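Local coordinates for protein cysteine protease (PDB 3OIS) that probably cleaves peptide bonds as a papain-family cysteine protease of Xylella fastidiosa and binds the nucleotide uridine-5'-diphosphate, at residues A[124-127]-A[128-132]; A[156-159]-A[160-164]. One frame throughout, in Å; residues are numbered along the deposited sequence.

Contact 1 of 2, residues A[124-127]-A[128-132]; sequences AMIR and DGIKV. With UDP (uridine-5'-diphosphate), chain E.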
loop_
_atom_site.group_PDB
_atom_site.type_symbol
_atom_site.label_atom_id
_atom_site.label_comp_id
_atom_site.label_asym_id
_atom_site.label_seq_id
_atom_site.Cartn_x
_atom_site.Cartn_y
_atom_site.Cartn_z
ATOM N N ALA A 124 -1.288 -5.270 -8.807
ATOM C CA ALA A 124 -2.598 -5.602 -8.280
ATOM C C ALA A 124 -3.395 -4.335 -7.935
ATOM O O ALA A 124 -2.811 -3.231 -7.727
ATOM C CB ALA A 124 -2.404 -6.519 -6.986
ATOM N N MET A 125 -4.719 -4.495 -7.856
ATOM C CA MET A 125 -5.592 -3.445 -7.379
ATOM C C MET A 125 -5.654 -3.586 -5.861
ATOM O O MET A 125 -5.696 -4.690 -5.320
ATOM C CB MET A 125 -7.007 -3.623 -7.963
ATOM C CG MET A 125 -7.016 -3.468 -9.485
ATOM S SD MET A 125 -8.755 -3.881 -10.014
ATOM C CE MET A 125 -8.545 -3.542 -11.779
ATOM N N ILE A 126 -5.601 -2.448 -5.187
ATOM C CA ILE A 126 -5.832 -2.407 -3.709
ATOM C C ILE A 126 -7.078 -3.157 -3.287
ATOM O O ILE A 126 -7.041 -3.988 -2.323
ATOM C CB ILE A 126 -5.865 -0.963 -3.194
ATOM C CG1 ILE A 126 -4.467 -0.384 -3.519
ATOM C CG2 ILE A 126 -6.119 -1.006 -1.621
ATOM C CD1 ILE A 126 -4.463 1.103 -3.292
ATOM N N ARG A 127 -8.141 -2.973 -4.066
ATOM C CA ARG A 127 -9.393 -3.586 -3.682
ATOM C C ARG A 127 -9.279 -5.115 -3.673
ATOM O O ARG A 127 -9.993 -5.819 -2.913
ATOM C CB ARG A 127 -10.550 -3.125 -4.561
ATOM C CG ARG A 127 -10.533 -3.750 -6.035
ATOM C CD ARG A 127 -11.759 -3.302 -6.923
ATOM N NE ARG A 127 -12.864 -3.654 -6.117
ATOM C CZ ARG A 127 -13.761 -2.807 -5.588
ATOM N NH1 ARG A 127 -13.918 -1.522 -6.016
ATOM N NH2 ARG A 127 -14.591 -3.314 -4.667
ATOM N N ASP A 128 -8.395 -5.662 -4.495
ATOM C CA ASP A 128 -8.226 -7.109 -4.550
ATOM C C ASP A 128 -7.327 -7.625 -3.387
ATOM O O ASP A 128 -7.602 -8.652 -2.804
ATOM C CB ASP A 128 -7.576 -7.518 -5.891
ATOM C CG ASP A 128 -8.557 -7.377 -7.037
ATOM O OD1 ASP A 128 -9.797 -7.313 -6.754
ATOM O OD2 ASP A 128 -8.101 -7.350 -8.204
ATOM N N GLY A 129 -6.326 -6.822 -3.006
ATOM C CA GLY A 129 -5.569 -7.140 -1.770
ATOM C C GLY A 129 -6.536 -7.132 -0.585
ATOM O O GLY A 129 -6.416 -7.966 0.286
ATOM N N ILE A 130 -7.439 -6.153 -0.543
ATOM C CA ILE A 130 -8.440 -6.096 0.529
ATOM C C ILE A 130 -9.407 -7.279 0.507
ATOM O O ILE A 130 -9.690 -7.876 1.523
ATOM C CB ILE A 130 -9.140 -4.751 0.477
ATOM C CG1 ILE A 130 -8.153 -3.691 0.927
ATOM C CG2 ILE A 130 -10.357 -4.677 1.465
ATOM C CD1 ILE A 130 -8.756 -2.254 0.670
ATOM N N LYS A 131 -9.849 -7.685 -0.671
ATOM C CA LYS A 131 -10.630 -8.901 -0.792
ATOM C C LYS A 131 -9.912 -10.148 -0.216
ATOM O O LYS A 131 -10.556 -10.955 0.472
ATOM C CB LYS A 131 -10.979 -9.152 -2.233
ATOM C CG LYS A 131 -12.164 -10.169 -2.361
ATOM C CD LYS A 131 -13.521 -9.509 -2.397
ATOM C CE LYS A 131 -14.590 -10.516 -2.539
ATOM N NZ LYS A 131 -15.837 -9.789 -2.309
ATOM N N VAL A 132 -8.624 -10.334 -0.531
ATOM C CA VAL A 132 -7.805 -11.386 0.045
ATOM C C VAL A 132 -7.842 -11.294 1.573
ATOM O O VAL A 132 -8.178 -12.259 2.228
ATOM C CB VAL A 132 -6.327 -11.323 -0.405
ATOM C CG1 VAL A 132 -5.494 -12.356 0.301
ATOM C CG2 VAL A 132 -6.231 -11.490 -1.945
HETATM N N1 UDP E . -17.862 -4.317 0.459
HETATM C C2 UDP E . -17.195 -3.253 1.001
HETATM N N3 UDP E . -16.729 -3.369 2.305
HETATM C C4 UDP E . -16.919 -4.503 3.026
HETATM C C5 UDP E . -17.640 -5.589 2.496
HETATM C C6 UDP E . -18.005 -5.495 1.146
HETATM O O2 UDP E . -16.985 -2.244 0.405
HETATM O O4 UDP E . -16.535 -4.473 4.240
HETATM C "C1'" UDP E . -18.452 -4.088 -0.906
HETATM C "C2'" UDP E . -17.436 -4.082 -2.028
HETATM O "O2'" UDP E . -18.003 -3.243 -3.032
HETATM C "C3'" UDP E . -17.536 -5.499 -2.437
HETATM C "C4'" UDP E . -19.058 -5.758 -2.364
HETATM O "O4'" UDP E . -19.479 -5.052 -1.177
HETATM O "O3'" UDP E . -17.109 -5.570 -3.795
HETATM C "C5'" UDP E . -19.348 -7.255 -2.325
HETATM O "O5'" UDP E . -18.756 -7.759 -1.130
HETATM P PA UDP E . -19.102 -9.108 -0.495
HETATM O O1A UDP E . -18.094 -9.585 0.477
HETATM O O2A UDP E . -20.513 -9.131 -0.018
HETATM O O3A UDP E . -19.007 -10.017 -1.844
HETATM P PB UDP E . -18.938 -11.604 -2.144
HETATM O O1B UDP E . -19.983 -11.892 -3.120
HETATM O O2B UDP E . -17.587 -11.803 -2.601
HETATM O O3B UDP E . -19.152 -12.446 -0.923
HETATM O O HOH W 1 -5.497 -7.273 -8.430
#
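With CG anti to the carbonyl carbon in both Met125 (chi1 -64°) and Asp128 (chi1 -73°), the two side chains lie side by side and point the same way, Met125 CB coming to 3.9 Å from Asp128 OD2, at the N-terminal turn of helix 126-135 in a papain-family protease. Met125 holds the N-cap position, and its carbonyl O takes two backbone bonds, from Asp128 N at 3.0 Å and from Gly129 N at 3.2 Å. The Asp128 donor stands above the carbonyl plane, whereas that of Gly129 lies in it. One water bridges Met125 N and Asp128 OD2: it accepts from the former and donates to the latter, 2.6 Å away, so it links the carboxylate to the backbone N of the N-cap residue.

One turn on, Ile130 N bonds almost straight to Ile126 O, and the two isoleucines meet through Ile126 CG2 and Ile130 CD1 at 3.7 Å, on a side that packs against Trp284 of strand 280-287 and Thr79 and Leu83 of helix 78-93.

Arg127 and Lys131 serve the UDP pocket. The arginine chain brings its guanidinium beside the ribose, with UDP C2' at the edge in plane; Ile39 O and the carboxylate of Asp44 hold the group. Lys131, bent at chi2 (91°), sends NZ to the diphosphate, 2.7 Å from UDP O2B and, in a weak bond, 3.2 Å from the bridging UDP O3A.

Contact 2 of 2, residues A[156-159]-A[160-164]; sequences EEFP and PGAPA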
loop_
_atom_site.group_PDB
_atom_site.type_symbol
_atom_site.label_atom_id
_atom_site.label_comp_id
_atom_site.label_asym_id
_atom_site.label_seq_id
_atom_site.Cartn_x
_atom_site.Cartn_y
_atom_site.Cartn_z
ATOM N N GLU A 156 9.610 -11.763 -19.386
ATOM C CA GLU A 156 8.764 -10.988 -18.436
ATOM C C GLU A 156 7.832 -11.893 -17.620
ATOM O O GLU A 156 6.747 -11.503 -17.277
ATOM C CB GLU A 156 8.025 -9.809 -19.077
ATOM C CG GLU A 156 8.995 -8.609 -19.425
ATOM C CD GLU A 156 9.690 -7.847 -18.220
ATOM O OE1 GLU A 156 9.567 -8.174 -17.017
ATOM O OE2 GLU A 156 10.393 -6.852 -18.543
ATOM N N GLU A 157 8.296 -13.128 -17.389
ATOM C CA GLU A 157 7.631 -14.107 -16.551
ATOM C C GLU A 157 8.522 -14.418 -15.359
ATOM O O GLU A 157 9.722 -14.517 -15.507
ATOM C CB GLU A 157 7.474 -15.434 -17.318
ATOM C CG GLU A 157 6.498 -16.421 -16.592
ATOM C CD GLU A 157 6.142 -17.689 -17.376
ATOM O OE1 GLU A 157 6.344 -17.699 -18.623
ATOM O OE2 GLU A 157 5.655 -18.673 -16.718
ATOM N N PHE A 158 7.932 -14.692 -14.198
ATOM C CA PHE A 158 8.759 -15.183 -13.135
ATOM C C PHE A 158 9.506 -16.486 -13.529
ATOM O O PHE A 158 8.911 -17.378 -14.164
ATOM C CB PHE A 158 7.913 -15.491 -11.901
ATOM C CG PHE A 158 7.562 -14.264 -11.137
ATOM C CD1 PHE A 158 8.586 -13.462 -10.601
ATOM C CD2 PHE A 158 6.232 -13.870 -11.001
ATOM C CE1 PHE A 158 8.237 -12.251 -9.934
ATOM C CE2 PHE A 158 5.875 -12.662 -10.328
ATOM C CZ PHE A 158 6.892 -11.884 -9.770
ATOM N N PRO A 159 10.793 -16.554 -13.184
ATOM C CA PRO A 159 11.537 -17.750 -13.497
ATOM C C PRO A 159 11.096 -18.846 -12.581
ATOM O O PRO A 159 10.432 -18.629 -11.526
ATOM C CB PRO A 159 13.013 -17.354 -13.277
ATOM C CG PRO A 159 12.982 -16.208 -12.347
ATOM C CD PRO A 159 11.580 -15.537 -12.457
ATOM N N PRO A 160 11.390 -20.087 -12.988
ATOM C CA PRO A 160 11.038 -21.211 -12.139
ATOM C C PRO A 160 11.702 -21.033 -10.757
ATOM O O PRO A 160 12.820 -20.507 -10.629
ATOM C CB PRO A 160 11.622 -22.412 -12.925
ATOM C CG PRO A 160 11.382 -22.041 -14.340
ATOM C CD PRO A 160 11.822 -20.526 -14.331
ATOM N N GLY A 161 10.937 -21.393 -9.735
ATOM C CA GLY A 161 11.339 -21.221 -8.332
ATOM C C GLY A 161 11.150 -19.860 -7.699
ATOM O O GLY A 161 11.453 -19.716 -6.499
ATOM N N ALA A 162 10.692 -18.840 -8.462
ATOM C CA ALA A 162 10.598 -17.492 -7.872
ATOM C C ALA A 162 9.600 -17.590 -6.760
ATOM O O ALA A 162 8.513 -18.153 -6.950
ATOM C CB ALA A 162 10.136 -16.441 -8.911
ATOM N N PRO A 163 9.985 -17.101 -5.561
ATOM C CA PRO A 163 9.079 -17.113 -4.438
ATOM C C PRO A 163 7.730 -16.470 -4.756
ATOM O O PRO A 163 6.700 -17.043 -4.339
ATOM C CB PRO A 163 9.828 -16.354 -3.359
ATOM C CG PRO A 163 11.316 -16.572 -3.733
ATOM C CD PRO A 163 11.324 -16.632 -5.226
ATOM N N ALA A 164 7.699 -15.383 -5.566
ATOM C CA ALA A 164 6.399 -14.728 -5.875
ATOM C C ALA A 164 5.395 -15.579 -6.638
ATOM O O ALA A 164 4.172 -15.337 -6.565
ATOM C CB ALA A 164 6.624 -13.324 -6.644
#
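The Phe158 side chain packs against Ala162, the last residue of a type II beta turn from Pro159 to Ala162, and against Ala164 just beyond it, in a loop of the papain-family domain between helix 126-135 and helix 170-176. Its CB already touches the Ala162 methyl, 3.8 Å from CB to CB. The ring carbons CG and CD1 run past the same methyl, with CD1 the closer at 3.8 Å from Ala162 CB, and this approach to the ring is oblique. Farther out, CE1 and CE2 are each 3.8 Å from Ala164 CB, and at the tip CZ comes to 3.5 Å from Ala164 CB. That methyl sits over one face, displaced toward the rim and 27° off the ring normal, in a CH-pi contact of 3.9 Å from Ala164 CB to the ring centroid. CG lies anti to the carbonyl carbon (chi1 -79°), which directs the ring toward the two alanines. Ile75 and Arg112 also touch this buried side chain.

The turn carries Ala162 back to Phe158, and the 3-10 segment that follows places Ala164 over the ring. Gly161 takes a positive phi of 82°, as suits the third position of such a turn, and Pro160 occupies the second. Ala162 CB also rests against the ring of Pro159, at CD. Ala164 O accepts from Arg112 of helix 104-114. Across the turn, Ala162 N donates to Pro159 O over 3.1 Å.

From the N terminus the chain first pairs strand 35-36 with strand 124-125 in a small parallel sheet, so contact 1 begins where a distant N-terminal piece meets the start of helix 126-135. Contact 1 closes before contact 2 opens; they follow in series, neither nesting nor crossing, and each closes a local turn within one continuous piece of chain. Their centres lie 21 Å apart, and their nearest atoms about 10 Å. Helix 104-114 is a common neighbour: Ile114 and Asn110 touch residues 128-132, while Leu105 meets Pro163 and Ala164. Contact 1 faces the UDP pocket, whereas contact 2 sits far from it.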